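PDB 2P4H: vestitone reductase, which catalyses the stereospecific, NADPH-dependent reduction of (3R)-vestitone, the penultimate step in making the alfalfa phytoalexin medicarpin. Local coordinates for residues 289-294 with 299-304; 121-126 with 232-237. All coordinates share one frame; numbering follows the deposited sequence.

Interaction 1 (289-294 with 299-304)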
loop_
_atom_site.group_PDB
_atom_site.type_symbol
_atom_site.label_atom_id
_atom_site.label_comp_id
_atom_site.label_asym_id
_atom_site.label_seq_id
_atom_site.Cartn_x
_atom_site.Cartn_y
_atom_site.Cartn_z
ATOM N N LEU A 289 6.573 9.055 -8.682
ATOM C CA LEU A 289 7.489 8.075 -8.105
ATOM C C LEU A 289 7.864 7.124 -9.244
ATOM O O LEU A 289 7.168 6.142 -9.512
ATOM C CB LEU A 289 6.813 7.332 -6.943
ATOM C CG LEU A 289 6.125 8.241 -5.910
ATOM C CD1 LEU A 289 5.554 7.395 -4.782
ATOM C CD2 LEU A 289 7.114 9.259 -5.351
ATOM N N ASN A 290 8.964 7.457 -9.917
ATOM C CA ASN A 290 9.479 6.710 -11.067
ATOM C C ASN A 290 9.510 5.214 -10.787
ATOM O O ASN A 290 10.205 4.757 -9.887
ATOM C CB ASN A 290 10.880 7.225 -11.406
ATOM C CG ASN A 290 11.341 6.824 -12.792
ATOM O OD1 ASN A 290 12.340 7.352 -13.296
ATOM N ND2 ASN A 290 10.630 5.894 -13.418
ATOM N N THR A 291 8.760 4.460 -11.580
ATOM C CA THR A 291 8.647 3.022 -11.393
ATOM C C THR A 291 9.451 2.212 -12.418
ATOM O O THR A 291 9.219 1.020 -12.638
ATOM C CB THR A 291 7.134 2.680 -11.354
ATOM O OG1 THR A 291 6.567 3.357 -10.222
ATOM C CG2 THR A 291 6.870 1.197 -11.209
ATOM N N LYS A 292 10.443 2.870 -13.010
ATOM C CA LYS A 292 11.314 2.230 -13.987
ATOM C C LYS A 292 12.067 1.027 -13.401
ATOM O O LYS A 292 12.231 0.014 -14.074
ATOM C CB LYS A 292 12.312 3.255 -14.536
ATOM C CG LYS A 292 13.343 2.683 -15.497
ATOM C CD LYS A 292 14.190 3.797 -16.097
ATOM C CE LYS A 292 15.285 3.252 -17.005
ATOM N NZ LYS A 292 16.277 2.437 -16.248
ATOM N N LYS A 293 12.514 1.121 -12.150
ATOM C CA LYS A 293 13.252 0.011 -11.545
ATOM C C LYS A 293 12.438 -1.283 -11.528
ATOM O O LYS A 293 12.943 -2.354 -11.885
ATOM C CB LYS A 293 13.685 0.374 -10.122
ATOM C CG LYS A 293 14.602 -0.652 -9.472
ATOM C CD LYS A 293 14.916 -0.263 -8.034
ATOM C CE LYS A 293 15.810 -1.293 -7.351
ATOM N NZ LYS A 293 16.125 -0.906 -5.941
ATOM N N LEU A 294 11.179 -1.189 -11.121
ATOM C CA LEU A 294 10.323 -2.367 -11.067
ATOM C C LEU A 294 10.036 -2.924 -12.464
ATOM O O LEU A 294 10.004 -4.139 -12.657
ATOM C CB LEU A 294 9.014 -2.029 -10.344
ATOM C CG LEU A 294 7.984 -3.151 -10.175
ATOM C CD1 LEU A 294 8.613 -4.344 -9.475
ATOM C CD2 LEU A 294 6.801 -2.629 -9.375
ATOM N N PHE A 299 8.543 -6.847 -14.124
ATOM C CA PHE A 299 7.133 -6.768 -13.756
ATOM C C PHE A 299 6.365 -5.957 -14.794
ATOM O O PHE A 299 6.860 -4.956 -15.301
ATOM C CB PHE A 299 6.972 -6.103 -12.387
ATOM C CG PHE A 299 5.538 -5.964 -11.952
ATOM C CD1 PHE A 299 4.786 -7.088 -11.624
ATOM C CD2 PHE A 299 4.931 -4.711 -11.897
ATOM C CE1 PHE A 299 3.447 -6.967 -11.245
ATOM C CE2 PHE A 299 3.589 -4.581 -11.519
ATOM C CZ PHE A 299 2.850 -5.711 -11.193
ATOM N N ASP A 300 5.151 -6.395 -15.105
ATOM C CA ASP A 300 4.319 -5.689 -16.071
ATOM C C ASP A 300 3.002 -5.301 -15.421
ATOM O O ASP A 300 2.315 -6.147 -14.850
ATOM C CB ASP A 300 4.031 -6.571 -17.291
ATOM C CG ASP A 300 5.280 -6.900 -18.083
ATOM O OD1 ASP A 300 6.167 -7.591 -17.541
ATOM O OD2 ASP A 300 5.374 -6.467 -19.251
ATOM N N PHE A 301 2.657 -4.019 -15.500
ATOM C CA PHE A 301 1.398 -3.555 -14.940
ATOM C C PHE A 301 0.259 -3.989 -15.851
ATOM O O PHE A 301 0.361 -3.911 -17.078
ATOM C CB PHE A 301 1.400 -2.035 -14.769
ATOM C CG PHE A 301 2.223 -1.569 -13.606
ATOM C CD1 PHE A 301 3.598 -1.399 -13.728
ATOM C CD2 PHE A 301 1.630 -1.371 -12.364
ATOM C CE1 PHE A 301 4.373 -1.044 -12.624
ATOM C CE2 PHE A 301 2.394 -1.016 -11.252
ATOM C CZ PHE A 301 3.767 -0.854 -11.381
ATOM N N LYS A 302 -0.827 -4.440 -15.237
ATOM C CA LYS A 302 -1.991 -4.934 -15.962
ATOM C C LYS A 302 -3.103 -3.913 -16.188
ATOM O O LYS A 302 -3.810 -3.975 -17.198
ATOM C CB LYS A 302 -2.560 -6.139 -15.208
ATOM C CG LYS A 302 -3.873 -6.686 -15.749
ATOM C CD LYS A 302 -4.319 -7.901 -14.951
ATOM C CE LYS A 302 -5.658 -8.433 -15.441
ATOM N NZ LYS A 302 -6.090 -9.638 -14.682
ATOM N N TYR A 303 -3.241 -2.961 -15.273
ATOM C CA TYR A 303 -4.320 -1.985 -15.354
ATOM C C TYR A 303 -3.967 -0.573 -15.795
ATOM O O TYR A 303 -2.860 -0.089 -15.575
ATOM C CB TYR A 303 -5.021 -1.929 -13.998
ATOM C CG TYR A 303 -5.502 -3.280 -13.540
ATOM C CD1 TYR A 303 -6.718 -3.793 -13.989
ATOM C CD2 TYR A 303 -4.730 -4.066 -12.687
ATOM C CE1 TYR A 303 -7.153 -5.054 -13.599
ATOM C CE2 TYR A 303 -5.154 -5.333 -12.292
ATOM C CZ TYR A 303 -6.368 -5.819 -12.751
ATOM O OH TYR A 303 -6.798 -7.062 -12.356
ATOM N N THR A 304 -4.944 0.081 -16.415
ATOM C CA THR A 304 -4.794 1.448 -16.881
ATOM C C THR A 304 -5.418 2.388 -15.855
ATOM O O THR A 304 -6.100 1.948 -14.922
ATOM C CB THR A 304 -5.536 1.667 -18.208
ATOM O OG1 THR A 304 -6.942 1.470 -17.995
ATOM C CG2 THR A 304 -5.044 0.690 -19.270
#

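Interaction 2 (121-126 with 232-237)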
loop_
_atom_site.group_PDB
_atom_site.type_symbol
_atom_site.label_atom_id
_atom_site.label_comp_id
_atom_site.label_asym_id
_atom_site.label_seq_id
_atom_site.Cartn_x
_atom_site.Cartn_y
_atom_site.Cartn_z
ATOM N N ILE A 121 8.148 -9.117 2.140
ATOM C CA ILE A 121 7.776 -7.895 1.439
ATOM C C ILE A 121 7.072 -6.931 2.377
ATOM O O ILE A 121 6.019 -7.236 2.947
ATOM C CB ILE A 121 6.874 -8.204 0.227
ATOM C CG1 ILE A 121 7.579 -9.214 -0.683
ATOM C CG2 ILE A 121 6.586 -6.927 -0.549
ATOM C CD1 ILE A 121 6.833 -9.535 -1.969
ATOM N N TYR A 122 7.678 -5.760 2.532
ATOM C CA TYR A 122 7.159 -4.722 3.410
ATOM C C TYR A 122 6.473 -3.619 2.625
ATOM O O TYR A 122 7.026 -3.096 1.658
ATOM C CB TYR A 122 8.298 -4.113 4.228
ATOM C CG TYR A 122 7.827 -3.088 5.228
ATOM C CD1 TYR A 122 7.112 -3.481 6.359
ATOM C CD2 TYR A 122 8.058 -1.725 5.031
ATOM C CE1 TYR A 122 6.634 -2.550 7.270
ATOM C CE2 TYR A 122 7.578 -0.779 5.946
ATOM C CZ TYR A 122 6.867 -1.208 7.060
ATOM O OH TYR A 122 6.371 -0.297 7.967
ATOM N N THR A 123 5.271 -3.267 3.059
ATOM C CA THR A 123 4.495 -2.215 2.426
ATOM C C THR A 123 4.936 -0.845 2.927
ATOM O O THR A 123 4.781 -0.546 4.111
ATOM C CB THR A 123 2.988 -2.386 2.741
ATOM O OG1 THR A 123 2.488 -3.554 2.077
ATOM C CG2 THR A 123 2.198 -1.168 2.291
ATOM N N SER A 124 5.506 -0.025 2.046
ATOM C CA SER A 124 5.897 1.321 2.444
ATOM C C SER A 124 4.948 2.327 1.800
ATOM O O SER A 124 3.897 1.944 1.280
ATOM C CB SER A 124 7.352 1.629 2.083
ATOM O OG SER A 124 7.769 2.809 2.760
ATOM N N SER A 125 5.335 3.598 1.797
ATOM C CA SER A 125 4.460 4.658 1.316
ATOM C C SER A 125 5.185 5.817 0.647
ATOM O O SER A 125 6.364 6.046 0.899
ATOM C CB SER A 125 3.675 5.180 2.526
ATOM O OG SER A 125 3.179 6.488 2.335
ATOM N N GLY A 126 4.466 6.550 -0.201
ATOM C CA GLY A 126 5.050 7.704 -0.858
ATOM C C GLY A 126 5.447 8.747 0.172
ATOM O O GLY A 126 6.283 9.610 -0.095
ATOM N N ARG A 232 -0.432 -8.039 -7.562
ATOM C CA ARG A 232 0.348 -8.735 -8.582
ATOM C C ARG A 232 1.848 -8.514 -8.369
ATOM O O ARG A 232 2.642 -9.433 -8.558
ATOM C CB ARG A 232 -0.061 -8.267 -9.982
ATOM C CG ARG A 232 -1.448 -8.741 -10.407
ATOM C CD ARG A 232 -1.839 -8.270 -11.811
ATOM N NE ARG A 232 -0.946 -8.798 -12.841
ATOM C CZ ARG A 232 0.069 -8.128 -13.378
ATOM N NH1 ARG A 232 0.328 -6.885 -12.998
ATOM N NH2 ARG A 232 0.847 -8.712 -14.280
ATOM N N ALA A 233 2.230 -7.302 -7.968
ATOM C CA ALA A 233 3.640 -6.994 -7.729
ATOM C C ALA A 233 4.187 -7.821 -6.569
ATOM O O ALA A 233 5.332 -8.265 -6.612
ATOM C CB ALA A 233 3.813 -5.507 -7.444
ATOM N N HIS A 234 3.376 -8.019 -5.532
ATOM C CA HIS A 234 3.791 -8.824 -4.384
ATOM C C HIS A 234 4.092 -10.249 -4.833
ATOM O O HIS A 234 5.131 -10.813 -4.492
ATOM C CB HIS A 234 2.689 -8.863 -3.314
ATOM C CG HIS A 234 2.659 -7.660 -2.421
ATOM N ND1 HIS A 234 3.112 -7.683 -1.119
ATOM C CD2 HIS A 234 2.210 -6.402 -2.640
ATOM C CE1 HIS A 234 2.942 -6.490 -0.575
ATOM N NE2 HIS A 234 2.396 -5.695 -1.477
ATOM N N ILE A 235 3.178 -10.831 -5.600
ATOM C CA ILE A 235 3.362 -12.195 -6.074
ATOM C C ILE A 235 4.564 -12.289 -7.012
ATOM O O ILE A 235 5.348 -13.235 -6.936
ATOM C CB ILE A 235 2.080 -12.698 -6.774
ATOM C CG1 ILE A 235 0.946 -12.793 -5.747
ATOM C CG2 ILE A 235 2.328 -14.060 -7.418
ATOM C CD1 ILE A 235 -0.402 -13.179 -6.336
ATOM N N TYR A 236 4.723 -11.298 -7.882
ATOM C CA TYR A 236 5.845 -11.286 -8.813
ATOM C C TYR A 236 7.187 -11.284 -8.079
ATOM O O TYR A 236 8.085 -12.069 -8.393
ATOM C CB TYR A 236 5.773 -10.056 -9.725
ATOM C CG TYR A 236 6.887 -10.017 -10.745
ATOM C CD1 TYR A 236 6.782 -10.719 -11.946
ATOM C CD2 TYR A 236 8.072 -9.333 -10.482
ATOM C CE1 TYR A 236 7.831 -10.745 -12.856
ATOM C CE2 TYR A 236 9.133 -9.353 -11.385
ATOM C CZ TYR A 236 9.004 -10.060 -12.570
ATOM O OH TYR A 236 10.047 -10.076 -13.467
ATOM N N LEU A 237 7.325 -10.400 -7.097
ATOM C CA LEU A 237 8.569 -10.298 -6.345
ATOM C C LEU A 237 8.822 -11.512 -5.455
ATOM O O LEU A 237 9.964 -11.796 -5.094
ATOM C CB LEU A 237 8.572 -9.003 -5.531
ATOM C CG LEU A 237 8.597 -7.762 -6.434
ATOM C CD1 LEU A 237 8.322 -6.509 -5.617
ATOM C CD2 LEU A 237 9.946 -7.670 -7.138
#

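Interaction 1 (289-294 with 299-304)
Leu-294 and the two phenylalanines, Phe-299 and Phe-301, form the dense part of this contact, where the short helix 292-296 meets the chain that runs on from it toward helix 305-319. With CG anti to the backbone N (chi1 -179°), Leu-294 turns its branched end onto the aromatic pair. CD1 lies 3.8 Å from Phe-299 CB, while CD2 does double duty, 3.8 Å from Phe-299 CD2 and 4.0 Å from Phe-301 CZ. The rings also pack on each other: an edge of Phe-299 meets the face of Phe-301, with Phe-299 CE2 3.6 Å above the plane of the Phe-301 ring, over its centre. Thr-291 adds its methyl, CG2 standing 3.6 Å from Phe-301 CE1. Its hydroxyl faces a different task, for OG1 donates to Leu-289 O at 2.9 Å, tilted only 15° from the carbonyl plane, and also receives the N-H of Ser-250; it makes no capping bond to the helix that follows.

Phe-299 packs on Arg-232 and Ala-233 of helix 227-239, Phe-301 on Asp-229, Val-225 and Pro-251. The other side is looser. Phe-299 N reaches Leu-294 O over 3.4 Å at 150°, a weak backbone bond, and the exposed side chains of Lys-292, Asp-300 and Lys-302 stay off the interface, Asp-300 with its CB directed away from residues 289-294. The Asp-229 carboxylate also accepts the backbone N-H groups of Lys-302 and Tyr-303. The contact thus joins a helix to its own following loop, which lies along a helix of the Rossmann-type domain. With one weak polar bond and four apolar groups across it, its cohesion probably comes mainly from the fit of methyl groups and rings.

Interaction 2 (121-126 with 232-237)
Ile-121 projects from strand 119-125 against one turn of helix 227-239, and its atoms can be followed outward. CB starts the contact beside the imidazole of His-234, and the CG2 methyl rests obliquely against that ring. CG1 leaves on the other branch, beside the backbone N, and chi2 of -176° stretches the chain so that CD1 is carried out to the helix backbone. There CD1 stops 3.3 Å from His-234 O, a tight approach. The same methyl lies 4.0 Å from Leu-237 CB. The CA atoms of Ile-121 and His-234 are 7.1 Å apart, the nearest backbone pair.

These segments belong to the Rossmann-type nucleotide-binding fold: the strand lies inside a seven-stranded parallel sheet, between strands 77-80 and 182-187, and the helix packs on one face of it. Their axes come within 10.2 Å, and the N-to-C directions differ by 149°, roughly antiparallel. Helix 12-23, which follows the glycine-rich turn predicted to bind NADP, covers the same face and sends Ile-17 to His-234. Tyr-122, pointing away from helix 227-239, packs on helix 158-177 across the sheet.

The CB of His-234 does not point at the strand; chi1 of -82°, with CG beside the backbone N and anti to the carbonyl carbon, brings the ring nearer, where it meets Ile-121 and Thr-123. Thr-123 OG1 approaches its edge, in the plane of the ring, and Phe-79 meets it edge-to-face. With the imidazole cut back to an alanine, Phe-79 would probably lose its aromatic partner and a gap is likely to open beside Ile-121 CG2 and Thr-123. Leu-237, three residues on, reaches Val-183 and Leu-185 of the neighbouring strand, while Thr-123 also touches Leu-13, one of the residues predicted to bind NADP.

Both contacts involve helix 227-239, in different ways. Interaction 2 is core: the helix face toward the parallel sheet is buried, and the contact's centre lies about 8 Å from the centre of the chain. Interaction 1, its centre about 14 Å from that of the chain, is only partly buried; it reaches the helix through its loop 299-304, while 289-294 packs against strand 245-248. The two meet directly: Arg-232 NH1 lies 2.8 Å from Asp-300 O, a probable hydrogen bond, and Phe-299 CE1 packs 3.5 Å from Ala-233 N. Their chemistry differs accordingly. Interaction 1 joins leucine and threonine methyl groups to two phenylalanine rings, with one weak backbone bond, whereas interaction 2 joins isoleucine to leucine and a buried imidazole.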